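Local atomic coordinates of acyltransferase (Actinoplanes teichomyceticus, PDB entry 4Q38), a protein that probably transfers a long fatty acyl chain from coenzyme A to the glucosamine amine of teicoplanin-type glycopeptide antibiotics, as a GNAT-like N-acyltransferase. Residues I146-Q157 against H183-G192; M16-L27 against D83-E91. All coordinates share one frame; numbering follows the deposited sequence.

Contact 1 is the buried one, its centre about 12 Å from the chain centre, and contact 2 is partly buried near the N-terminus, its centre about 25 Å from it; the centres of the two are about 31 Å apart and they do not touch. In contact 1 a helix of the N-terminal acyltransferase region crosses 188-191, an outermost strand of the C-terminal GNAT-like sheet, and two hydrogen bonds from backbone nitrogens to side chains combine with apolar packing. Contact 2 joins two helices, 18-25 and 84-91, by apolar packing alone; hydrogen bonds and a salt bridge lie within segment 16-27. Contact 1 reaches the acyl-sugar pocket through Gln-157, whereas contact 2 is remote from it.

Contact 1 (I146-Q157 against H183-G192); sequences IPDEVGWETLTQ and HLRGILYRLG
His-183, in the last turn of its helix, meets residues 154-157 at the edge of its imidazole: Thr-154 O lies near the ring plane, 3.4 Å from His-183 CD2. Leu-155 CD2 slides past His-183 CB, while Leu-188 CD2 covers one face of the ring. The helix closes at Gly-186 in a Schellman motif, and the chain turns into strand 188-191, which crosses helix 148-155 at 105° with the axes 6.7 Å apart. At Leu-188 the backbone O receives the methyl Thr-154 CG2 at 3.2 Å. Ile-146 CG2 and CD1 meet Tyr-189 CE1 obliquely, and the tyrosine hydroxyl turns back to donate to Gly-186 O. At Arg-190 the backbone N donates to Thr-154 OG1, 2.8 Å and nearly straight at 162°. With OG1 beside its own backbone N (chi1 -60°), Thr-154 in turn donates to Val-150 O at 2.8 Å, meeting that oxygen from the opposite face to Thr-154 N. The Arg-190 chain, extended from CG to NE, crosses Glu-153 at about a right angle; its NE donates to Gly-192 O in the guanidinium plane and makes only a long salt bridge to Glu-153 OE2, 3.9 Å. Through NH1 it reaches a water that also binds Thr-156 OG1. Leu-191 CD2 packs on Val-150 CG1 at 3.8 Å. Gly-192 N closes the series by donating to the syn side of Glu-153 OE2 in a bent bond of 3.1 Å. Helix 148-155 thus supplies side-chain acceptors for two backbone N-H groups of a sheet-edge strand and its following turn, although Arg-190 O is buried without a partner. This polar seam ties the N-terminal region to the GNAT-like sheet beside Gln-157, which touches the bound acyl-glucosamine.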
loop_
_atom_site.group_PDB
_atom_site.type_symbol
_atom_site.label_atom_id
_atom_site.label_comp_id
_atom_site.label_asym_id
_atom_site.label_seq_id
_atom_site.Cartn_x
_atom_site.Cartn_y
_atom_site.Cartn_z
ATOM N N ILE A 146 11.226 13.078 -12.003
ATOM C CA ILE A 146 11.408 12.589 -10.630
ATOM C C ILE A 146 12.835 12.042 -10.482
ATOM O O ILE A 146 13.252 11.213 -11.287
ATOM C CB ILE A 146 10.425 11.435 -10.302
ATOM C CG1 ILE A 146 8.980 11.760 -10.738
ATOM C CG2 ILE A 146 10.523 11.013 -8.836
ATOM C CD1 ILE A 146 8.276 12.807 -9.918
ATOM N N PRO A 147 13.584 12.483 -9.453
ATOM C CA PRO A 147 14.914 11.892 -9.237
ATOM C C PRO A 147 14.854 10.376 -9.044
ATOM O O PRO A 147 13.916 9.854 -8.414
ATOM C CB PRO A 147 15.388 12.553 -7.938
ATOM C CG PRO A 147 14.618 13.824 -7.847
ATOM C CD PRO A 147 13.272 13.511 -8.446
ATOM N N ASP A 148 15.849 9.678 -9.584
ATOM C CA ASP A 148 15.910 8.220 -9.499
ATOM C C ASP A 148 15.833 7.708 -8.066
ATOM O O ASP A 148 15.185 6.697 -7.810
ATOM C CB ASP A 148 17.183 7.682 -10.153
ATOM C CG ASP A 148 17.171 7.803 -11.663
ATOM O OD1 ASP A 148 16.079 7.877 -12.275
ATOM O OD2 ASP A 148 18.277 7.808 -12.247
ATOM N N GLU A 149 16.493 8.399 -7.139
ATOM C CA GLU A 149 16.528 7.950 -5.742
ATOM C C GLU A 149 15.136 8.002 -5.107
ATOM O O GLU A 149 14.802 7.157 -4.275
ATOM C CB GLU A 149 17.531 8.756 -4.903
ATOM C CG GLU A 149 17.138 10.212 -4.663
ATOM C CD GLU A 149 18.286 11.064 -4.162
ATOM O OE1 GLU A 149 18.830 11.876 -4.955
ATOM O OE2 GLU A 149 18.641 10.921 -2.970
ATOM N N VAL A 150 14.338 8.991 -5.510
ATOM C CA VAL A 150 12.973 9.142 -4.993
ATOM C C VAL A 150 12.098 8.037 -5.583
ATOM O O VAL A 150 11.327 7.404 -4.862
ATOM C CB VAL A 150 12.386 10.547 -5.287
ATOM C CG1 VAL A 150 10.918 10.615 -4.898
ATOM C CG2 VAL A 150 13.179 11.618 -4.548
ATOM N N GLY A 151 12.233 7.810 -6.888
ATOM C CA GLY A 151 11.501 6.747 -7.576
ATOM C C GLY A 151 11.736 5.391 -6.927
ATOM O O GLY A 151 10.787 4.675 -6.609
ATOM N N TRP A 152 13.011 5.041 -6.727
ATOM C CA TRP A 152 13.351 3.773 -6.075
ATOM C C TRP A 152 12.906 3.713 -4.634
ATOM O O TRP A 152 12.300 2.728 -4.223
ATOM C CB TRP A 152 14.846 3.454 -6.229
ATOM C CG TRP A 152 15.177 3.037 -7.644
ATOM C CD1 TRP A 152 16.013 3.686 -8.552
ATOM C CD2 TRP A 152 14.650 1.874 -8.377
ATOM N NE1 TRP A 152 16.055 3.016 -9.754
ATOM C CE2 TRP A 152 15.256 1.926 -9.721
ATOM C CE3 TRP A 152 13.780 0.824 -8.066
ATOM C CZ2 TRP A 152 14.989 0.962 -10.691
ATOM C CZ3 TRP A 152 13.511 -0.137 -9.056
ATOM C CH2 TRP A 152 14.105 -0.071 -10.335
ATOM N N GLU A 153 13.171 4.765 -3.865
ATOM C CA GLU A 153 12.741 4.810 -2.457
ATOM C C GLU A 153 11.235 4.537 -2.337
ATOM O O GLU A 153 10.791 3.806 -1.452
ATOM C CB GLU A 153 13.086 6.164 -1.839
ATOM C CG GLU A 153 12.917 6.260 -0.330
ATOM C CD GLU A 153 13.201 7.664 0.186
ATOM O OE1 GLU A 153 14.102 8.327 -0.370
ATOM O OE2 GLU A 153 12.519 8.114 1.140
ATOM N N THR A 154 10.462 5.126 -3.242
ATOM C CA THR A 154 9.012 4.911 -3.286
ATOM C C THR A 154 8.656 3.439 -3.523
ATOM O O THR A 154 7.829 2.867 -2.815
ATOM C CB THR A 154 8.387 5.813 -4.362
ATOM O OG1 THR A 154 8.662 7.187 -4.033
ATOM C CG2 THR A 154 6.868 5.584 -4.466
ATOM N N LEU A 155 9.293 2.828 -4.518
ATOM C CA LEU A 155 8.958 1.463 -4.911
ATOM C C LEU A 155 9.379 0.390 -3.902
ATOM O O LEU A 155 8.865 -0.724 -3.960
ATOM C CB LEU A 155 9.523 1.154 -6.318
ATOM C CG LEU A 155 8.960 2.025 -7.453
ATOM C CD1 LEU A 155 9.634 1.706 -8.784
ATOM C CD2 LEU A 155 7.443 1.885 -7.581
ATOM N N THR A 156 10.307 0.724 -2.993
ATOM C CA THR A 156 10.770 -0.212 -1.950
ATOM C C THR A 156 9.694 -0.645 -0.968
ATOM O O THR A 156 9.900 -1.624 -0.246
ATOM C CB THR A 156 11.932 0.343 -1.083
ATOM O OG1 THR A 156 11.489 1.497 -0.351
ATOM C CG2 THR A 156 13.163 0.675 -1.925
ATOM N N GLN A 157 8.552 0.050 -0.913
ATOM C CA GLN A 157 7.487 -0.465 -0.050
ATOM C C GLN A 157 7.033 -1.868 -0.467
ATOM O O GLN A 157 6.427 -2.577 0.332
ATOM C CB GLN A 157 6.275 0.473 0.130
ATOM C CG GLN A 157 5.481 0.066 1.386
ATOM C CD GLN A 157 4.372 1.016 1.803
ATOM O OE1 GLN A 157 4.033 1.117 3.002
ATOM N NE2 GLN A 157 3.786 1.688 0.846
ATOM N N HIS A 183 1.663 3.262 -5.927
ATOM C CA HIS A 183 3.069 3.346 -6.309
ATOM C C HIS A 183 3.207 3.152 -7.793
ATOM O O HIS A 183 3.932 3.893 -8.454
ATOM C CB HIS A 183 3.914 2.284 -5.599
ATOM C CG HIS A 183 3.651 2.160 -4.119
ATOM N ND1 HIS A 183 2.442 1.856 -3.620
ATOM C CD2 HIS A 183 4.508 2.275 -3.028
ATOM C CE1 HIS A 183 2.509 1.789 -2.279
ATOM N NE2 HIS A 183 3.778 2.029 -1.914
ATOM N N LEU A 184 2.509 2.148 -8.322
ATOM C CA LEU A 184 2.630 1.756 -9.740
ATOM C C LEU A 184 1.989 2.729 -10.734
ATOM O O LEU A 184 2.320 2.719 -11.923
ATOM C CB LEU A 184 2.068 0.337 -9.953
ATOM C CG LEU A 184 2.862 -0.802 -9.282
ATOM C CD1 LEU A 184 2.143 -2.140 -9.428
ATOM C CD2 LEU A 184 4.274 -0.887 -9.816
ATOM N N ARG A 185 1.079 3.568 -10.254
ATOM C CA ARG A 185 0.541 4.626 -11.104
ATOM C C ARG A 185 1.323 5.924 -10.995
ATOM O O ARG A 185 0.971 6.915 -11.624
ATOM C CB ARG A 185 -0.929 4.869 -10.793
ATOM C CG ARG A 185 -1.848 3.800 -11.355
ATOM C CD ARG A 185 -3.274 4.066 -10.929
ATOM N NE ARG A 185 -3.501 3.826 -9.498
ATOM C CZ ARG A 185 -4.503 4.355 -8.802
ATOM N NH1 ARG A 185 -5.335 5.230 -9.380
ATOM N NH2 ARG A 185 -4.658 4.050 -7.516
ATOM N N GLY A 186 2.393 5.934 -10.204
ATOM C CA GLY A 186 3.162 7.161 -10.059
ATOM C C GLY A 186 2.396 8.311 -9.411
ATOM O O GLY A 186 2.673 9.476 -9.689
ATOM N N ILE A 187 1.439 7.979 -8.551
ATOM C CA ILE A 187 0.646 8.981 -7.834
ATOM C C ILE A 187 0.985 9.053 -6.353
ATOM O O ILE A 187 0.366 9.823 -5.608
ATOM C CB ILE A 187 -0.880 8.752 -8.036
ATOM C CG1 ILE A 187 -1.319 7.380 -7.491
ATOM C CG2 ILE A 187 -1.219 8.889 -9.513
ATOM C CD1 ILE A 187 -2.813 7.225 -7.288
ATOM N N LEU A 188 1.976 8.260 -5.935
ATOM C CA LEU A 188 2.438 8.224 -4.551
ATOM C C LEU A 188 3.960 8.292 -4.568
ATOM O O LEU A 188 4.599 7.595 -5.373
ATOM C CB LEU A 188 1.998 6.919 -3.871
ATOM C CG LEU A 188 2.436 6.686 -2.412
ATOM C CD1 LEU A 188 1.482 7.352 -1.442
ATOM C CD2 LEU A 188 2.487 5.196 -2.097
ATOM N N TYR A 189 4.525 9.108 -3.685
ATOM C CA TYR A 189 5.987 9.270 -3.561
ATOM C C TYR A 189 6.441 9.267 -2.116
ATOM O O TYR A 189 5.873 9.964 -1.276
ATOM C CB TYR A 189 6.473 10.550 -4.287
ATOM C CG TYR A 189 6.215 10.415 -5.753
ATOM C CD1 TYR A 189 7.116 9.731 -6.573
ATOM C CD2 TYR A 189 5.022 10.890 -6.320
ATOM C CE1 TYR A 189 6.864 9.548 -7.917
ATOM C CE2 TYR A 189 4.756 10.702 -7.666
ATOM C CZ TYR A 189 5.678 10.026 -8.455
ATOM O OH TYR A 189 5.429 9.818 -9.792
ATOM N N ARG A 190 7.469 8.475 -1.828
ATOM C CA ARG A 190 8.085 8.516 -0.508
ATOM C C ARG A 190 9.134 9.626 -0.495
ATOM O O ARG A 190 10.081 9.627 -1.294
ATOM C CB ARG A 190 8.699 7.161 -0.118
ATOM C CG ARG A 190 9.280 7.180 1.297
ATOM C CD ARG A 190 9.703 5.819 1.826
ATOM N NE ARG A 190 10.095 5.964 3.227
ATOM C CZ ARG A 190 10.101 4.986 4.128
ATOM N NH1 ARG A 190 9.739 3.746 3.794
ATOM N NH2 ARG A 190 10.454 5.261 5.377
ATOM N N LEU A 191 8.944 10.569 0.415
ATOM C CA LEU A 191 9.811 11.727 0.521
ATOM C C LEU A 191 10.430 11.751 1.917
ATOM O O LEU A 191 10.101 12.592 2.762
ATOM C CB LEU A 191 9.004 13.003 0.223
ATOM C CG LEU A 191 8.272 13.099 -1.131
ATOM C CD1 LEU A 191 7.582 14.458 -1.237
ATOM C CD2 LEU A 191 9.174 12.899 -2.349
ATOM N N GLY A 192 11.328 10.804 2.166
ATOM C CA GLY A 192 11.906 10.650 3.509
ATOM C C GLY A 192 11.049 9.706 4.322
ATOM O O GLY A 192 10.698 8.630 3.831
HETATM O O HOH W 1 9.198 2.529 1.095
#

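Contact 2 (M16-L27 against D83-E91); sequences MDPETVRIALGL and DPALWWLLE
A helix-helix packing of the N-terminal region joins helix 18-25 to the start of helix 84-98: the short segments cross at -118° with their axes 9.2 Å apart, and Val-21 faces Ala-85. The indole of Trp-88 is its broadest surface. Val-21 CG2 sits over one face of that ring, 4.0 Å from the centroid of the Trp-88 six-membered ring and 29° off the normal, a CH-pi contact. Val-21 has CG1 anti to its backbone N, which turns CG2 to the indole, and CG1 touches both Trp-88 CE3 and Ala-85 O. Around the same indole, Met-16 CB approaches CD1 and Pro-18 CB approaches CH2. Met-16 SD lies 3.7 Å from Ala-85 N at the start of the second helix, and the bend at the third torsion (73°) folds CE against Ala-85 CB. That small methyl lets the helices come close: Ala-24 CB lies 3.9 Å from Ala-85 CB, and Leu-25 CD2 also rests on it. The two branches of Leu-25 divide, CD2 going to Leu-86 N and CB, CD1 to Leu-89 CD2 at 3.7 Å. The polar bonds here stay within segment 16-27. Asp-17 caps the N-terminus of helix 18-25, OD1 accepting from Thr-20 N at 3.0 Å and from Thr-20 OG1. On the side turned from helix 84-91, Arg-22 grips both carboxylate oxygens of Glu-19 through NE and NH2, and its NH1 donates to Leu-27 O just beyond the Schellman turn at Gly-26. Helix 32-41 adjoins both partners, with Leu-35 touching Arg-22 and Leu-89; helix 125-143 packs on Leu-86, Leu-89 and Leu-90 through Phe-125. Helix 84-98 thus meets helices 18-25, 32-41 and 125-143.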
loop_
_atom_site.group_PDB
_atom_site.type_symbol
_atom_site.label_atom_id
_atom_site.label_comp_id
_atom_site.label_asym_id
_atom_site.label_seq_id
_atom_site.Cartn_x
_atom_site.Cartn_y
_atom_site.Cartn_z
ATOM N N MET A 16 -8.062 -17.373 -24.183
ATOM C CA MET A 16 -8.930 -17.927 -23.101
ATOM C C MET A 16 -10.141 -17.053 -22.849
ATOM O O MET A 16 -10.232 -15.940 -23.363
ATOM C CB MET A 16 -8.144 -18.077 -21.804
ATOM C CG MET A 16 -7.092 -19.163 -21.849
ATOM S SD MET A 16 -6.321 -19.383 -20.242
ATOM C CE MET A 16 -7.617 -20.201 -19.318
ATOM N N ASP A 17 -11.073 -17.558 -22.053
ATOM C CA ASP A 17 -12.260 -16.792 -21.716
ATOM C C ASP A 17 -12.328 -16.558 -20.197
ATOM O O ASP A 17 -11.857 -17.399 -19.425
ATOM C CB ASP A 17 -13.523 -17.455 -22.293
ATOM C CG ASP A 17 -14.448 -17.994 -21.229
ATOM O OD1 ASP A 17 -14.170 -19.080 -20.697
ATOM O OD2 ASP A 17 -15.463 -17.327 -20.931
ATOM N N PRO A 18 -12.903 -15.410 -19.768
ATOM C CA PRO A 18 -12.872 -14.999 -18.355
ATOM C C PRO A 18 -13.441 -16.041 -17.394
ATOM O O PRO A 18 -12.912 -16.207 -16.297
ATOM C CB PRO A 18 -13.735 -13.731 -18.323
ATOM C CG PRO A 18 -13.809 -13.260 -19.727
ATOM C CD PRO A 18 -13.661 -14.461 -20.606
ATOM N N GLU A 19 -14.509 -16.724 -17.805
ATOM C CA GLU A 19 -15.092 -17.803 -17.008
ATOM C C GLU A 19 -14.134 -18.976 -16.796
ATOM O O GLU A 19 -14.087 -19.536 -15.704
ATOM C CB GLU A 19 -16.419 -18.297 -17.607
ATOM C CG GLU A 19 -17.641 -17.548 -17.094
ATOM C CD GLU A 19 -17.789 -17.627 -15.580
ATOM O OE1 GLU A 19 -18.095 -18.722 -15.053
ATOM O OE2 GLU A 19 -17.598 -16.588 -14.914
ATOM N N THR A 20 -13.383 -19.332 -17.836
ATOM C CA THR A 20 -12.396 -20.409 -17.765
ATOM C C THR A 20 -11.243 -20.019 -16.834
ATOM O O THR A 20 -10.807 -20.822 -16.006
ATOM C CB THR A 20 -11.878 -20.794 -19.171
ATOM O OG1 THR A 20 -12.992 -21.172 -19.991
ATOM C CG2 THR A 20 -10.904 -21.966 -19.111
ATOM N N VAL A 21 -10.776 -18.779 -16.969
ATOM C CA VAL A 21 -9.768 -18.215 -16.068
ATOM C C VAL A 21 -10.278 -18.262 -14.629
ATOM O O VAL A 21 -9.603 -18.803 -13.746
ATOM C CB VAL A 21 -9.382 -16.773 -16.484
ATOM C CG1 VAL A 21 -8.462 -16.127 -15.459
ATOM C CG2 VAL A 21 -8.722 -16.772 -17.854
ATOM N N ARG A 22 -11.484 -17.736 -14.405
ATOM C CA ARG A 22 -12.074 -17.686 -13.064
ATOM C C ARG A 22 -12.113 -19.067 -12.408
ATOM O O ARG A 22 -11.717 -19.225 -11.249
ATOM C CB ARG A 22 -13.491 -17.102 -13.113
ATOM C CG ARG A 22 -14.051 -16.759 -11.740
ATOM C CD ARG A 22 -15.510 -16.314 -11.808
ATOM N NE ARG A 22 -16.401 -17.378 -12.276
ATOM C CZ ARG A 22 -16.824 -18.397 -11.530
ATOM N NH1 ARG A 22 -16.437 -18.520 -10.264
ATOM N NH2 ARG A 22 -17.637 -19.303 -12.059
ATOM N N ILE A 23 -12.585 -20.056 -13.170
ATOM C CA ILE A 23 -12.754 -21.424 -12.674
ATOM C C ILE A 23 -11.396 -22.098 -12.437
ATOM O O ILE A 23 -11.181 -22.707 -11.390
ATOM C CB ILE A 23 -13.681 -22.246 -13.609
ATOM C CG1 ILE A 23 -15.122 -21.718 -13.512
ATOM C CG2 ILE A 23 -13.641 -23.729 -13.261
ATOM C CD1 ILE A 23 -16.023 -22.094 -14.676
ATOM N N ALA A 24 -10.484 -21.953 -13.392
ATOM C CA ALA A 24 -9.121 -22.498 -13.267
ATOM C C ALA A 24 -8.405 -21.990 -12.023
ATOM O O ALA A 24 -7.763 -22.766 -11.312
ATOM C CB ALA A 24 -8.298 -22.178 -14.508
ATOM N N LEU A 25 -8.516 -20.687 -11.758
ATOM C CA LEU A 25 -7.780 -20.078 -10.651
ATOM C C LEU A 25 -8.496 -20.226 -9.314
ATOM O O LEU A 25 -7.910 -19.970 -8.256
ATOM C CB LEU A 25 -7.450 -18.607 -10.951
ATOM C CG LEU A 25 -6.580 -18.326 -12.180
ATOM C CD1 LEU A 25 -6.425 -16.831 -12.406
ATOM C CD2 LEU A 25 -5.208 -18.990 -12.109
ATOM N N GLY A 26 -9.755 -20.655 -9.362
ATOM C CA GLY A 26 -10.541 -20.873 -8.149
ATOM C C GLY A 26 -11.131 -19.589 -7.601
ATOM O O GLY A 26 -11.455 -19.507 -6.418
ATOM N N LEU A 27 -11.274 -18.592 -8.473
ATOM C CA LEU A 27 -11.789 -17.273 -8.097
ATOM C C LEU A 27 -13.312 -17.285 -7.912
ATOM O O LEU A 27 -14.025 -17.967 -8.653
ATOM C CB LEU A 27 -11.360 -16.221 -9.132
ATOM C CG LEU A 27 -9.873 -15.831 -9.077
ATOM C CD1 LEU A 27 -9.429 -15.139 -10.357
ATOM C CD2 LEU A 27 -9.556 -14.979 -7.849
ATOM N N ASP A 83 1.225 -21.960 -17.228
ATOM C CA ASP A 83 0.323 -21.181 -16.370
ATOM C C ASP A 83 -0.551 -20.239 -17.205
ATOM O O ASP A 83 -0.501 -19.023 -16.998
ATOM C CB ASP A 83 1.143 -20.352 -15.372
ATOM C CG ASP A 83 2.124 -21.194 -14.578
ATOM O OD1 ASP A 83 1.672 -21.948 -13.694
ATOM O OD2 ASP A 83 3.341 -21.095 -14.835
ATOM N N PRO A 84 -1.348 -20.790 -18.152
ATOM C CA PRO A 84 -2.065 -19.909 -19.084
ATOM C C PRO A 84 -3.109 -18.994 -18.451
ATOM O O PRO A 84 -3.233 -17.841 -18.868
ATOM C CB PRO A 84 -2.730 -20.886 -20.069
ATOM C CG PRO A 84 -2.831 -22.174 -19.320
ATOM C CD PRO A 84 -1.618 -22.215 -18.438
ATOM N N ALA A 85 -3.858 -19.505 -17.476
ATOM C CA ALA A 85 -4.906 -18.718 -16.823
ATOM C C ALA A 85 -4.265 -17.606 -16.003
ATOM O O ALA A 85 -4.685 -16.452 -16.075
ATOM C CB ALA A 85 -5.778 -19.598 -15.941
ATOM N N LEU A 86 -3.229 -17.961 -15.244
ATOM C CA LEU A 86 -2.498 -16.986 -14.449
ATOM C C LEU A 86 -1.857 -15.917 -15.340
ATOM O O LEU A 86 -1.903 -14.724 -15.019
ATOM C CB LEU A 86 -1.453 -17.686 -13.578
ATOM C CG LEU A 86 -0.905 -16.846 -12.419
ATOM C CD1 LEU A 86 -0.610 -17.729 -11.219
ATOM C CD2 LEU A 86 0.330 -16.073 -12.845
ATOM N N TRP A 87 -1.276 -16.342 -16.463
ATOM C CA TRP A 87 -0.632 -15.415 -17.390
ATOM C C TRP A 87 -1.616 -14.468 -18.022
ATOM O O TRP A 87 -1.339 -13.268 -18.135
ATOM C CB TRP A 87 0.180 -16.142 -18.465
ATOM C CG TRP A 87 1.246 -15.244 -19.044
ATOM C CD1 TRP A 87 1.151 -14.433 -20.171
ATOM C CD2 TRP A 87 2.591 -14.994 -18.506
ATOM N NE1 TRP A 87 2.316 -13.734 -20.374
ATOM C CE2 TRP A 87 3.220 -14.019 -19.409
ATOM C CE3 TRP A 87 3.315 -15.467 -17.410
ATOM C CZ2 TRP A 87 4.521 -13.562 -19.211
ATOM C CZ3 TRP A 87 4.630 -14.999 -17.223
ATOM C CH2 TRP A 87 5.213 -14.069 -18.103
ATOM N N TRP A 88 -2.770 -14.996 -18.430
ATOM C CA TRP A 88 -3.864 -14.189 -18.981
ATOM C C TRP A 88 -4.196 -13.050 -18.048
ATOM O O TRP A 88 -4.311 -11.892 -18.469
ATOM C CB TRP A 88 -5.091 -15.072 -19.185
ATOM C CG TRP A 88 -6.296 -14.403 -19.817
ATOM C CD1 TRP A 88 -6.642 -14.389 -21.169
ATOM C CD2 TRP A 88 -7.384 -13.673 -19.139
ATOM N NE1 TRP A 88 -7.815 -13.712 -21.367
ATOM C CE2 TRP A 88 -8.315 -13.254 -20.196
ATOM C CE3 TRP A 88 -7.665 -13.330 -17.812
ATOM C CZ2 TRP A 88 -9.468 -12.524 -19.918
ATOM C CZ3 TRP A 88 -8.828 -12.591 -17.544
ATOM C CH2 TRP A 88 -9.710 -12.201 -18.572
ATOM N N LEU A 89 -4.323 -13.381 -16.767
ATOM C CA LEU A 89 -4.682 -12.416 -15.724
ATOM C C LEU A 89 -3.560 -11.421 -15.411
ATOM O O LEU A 89 -3.821 -10.243 -15.176
ATOM C CB LEU A 89 -5.089 -13.162 -14.459
ATOM C CG LEU A 89 -5.728 -12.326 -13.356
ATOM C CD1 LEU A 89 -7.056 -11.755 -13.829
ATOM C CD2 LEU A 89 -5.908 -13.175 -12.115
ATOM N N LEU A 90 -2.324 -11.903 -15.410
ATOM C CA LEU A 90 -1.152 -11.062 -15.192
ATOM C C LEU A 90 -1.018 -9.956 -16.243
ATOM O O LEU A 90 -0.738 -8.810 -15.904
ATOM C CB LEU A 90 0.117 -11.918 -15.163
ATOM C CG LEU A 90 1.474 -11.214 -15.169
ATOM C CD1 LEU A 90 1.707 -10.442 -13.876
ATOM C CD2 LEU A 90 2.578 -12.241 -15.406
ATOM N N GLU A 91 -1.212 -10.311 -17.511
ATOM C CA GLU A 91 -1.140 -9.354 -18.615
ATOM C C GLU A 91 -2.188 -8.258 -18.492
ATOM O O GLU A 91 -1.877 -7.076 -18.631
ATOM C CB GLU A 91 -1.363 -10.063 -19.956
ATOM C CG GLU A 91 -0.239 -10.977 -20.389
ATOM C CD GLU A 91 -0.476 -11.533 -21.777
ATOM O OE1 GLU A 91 -1.526 -12.178 -22.001
ATOM O OE2 GLU A 91 0.396 -11.324 -22.640
#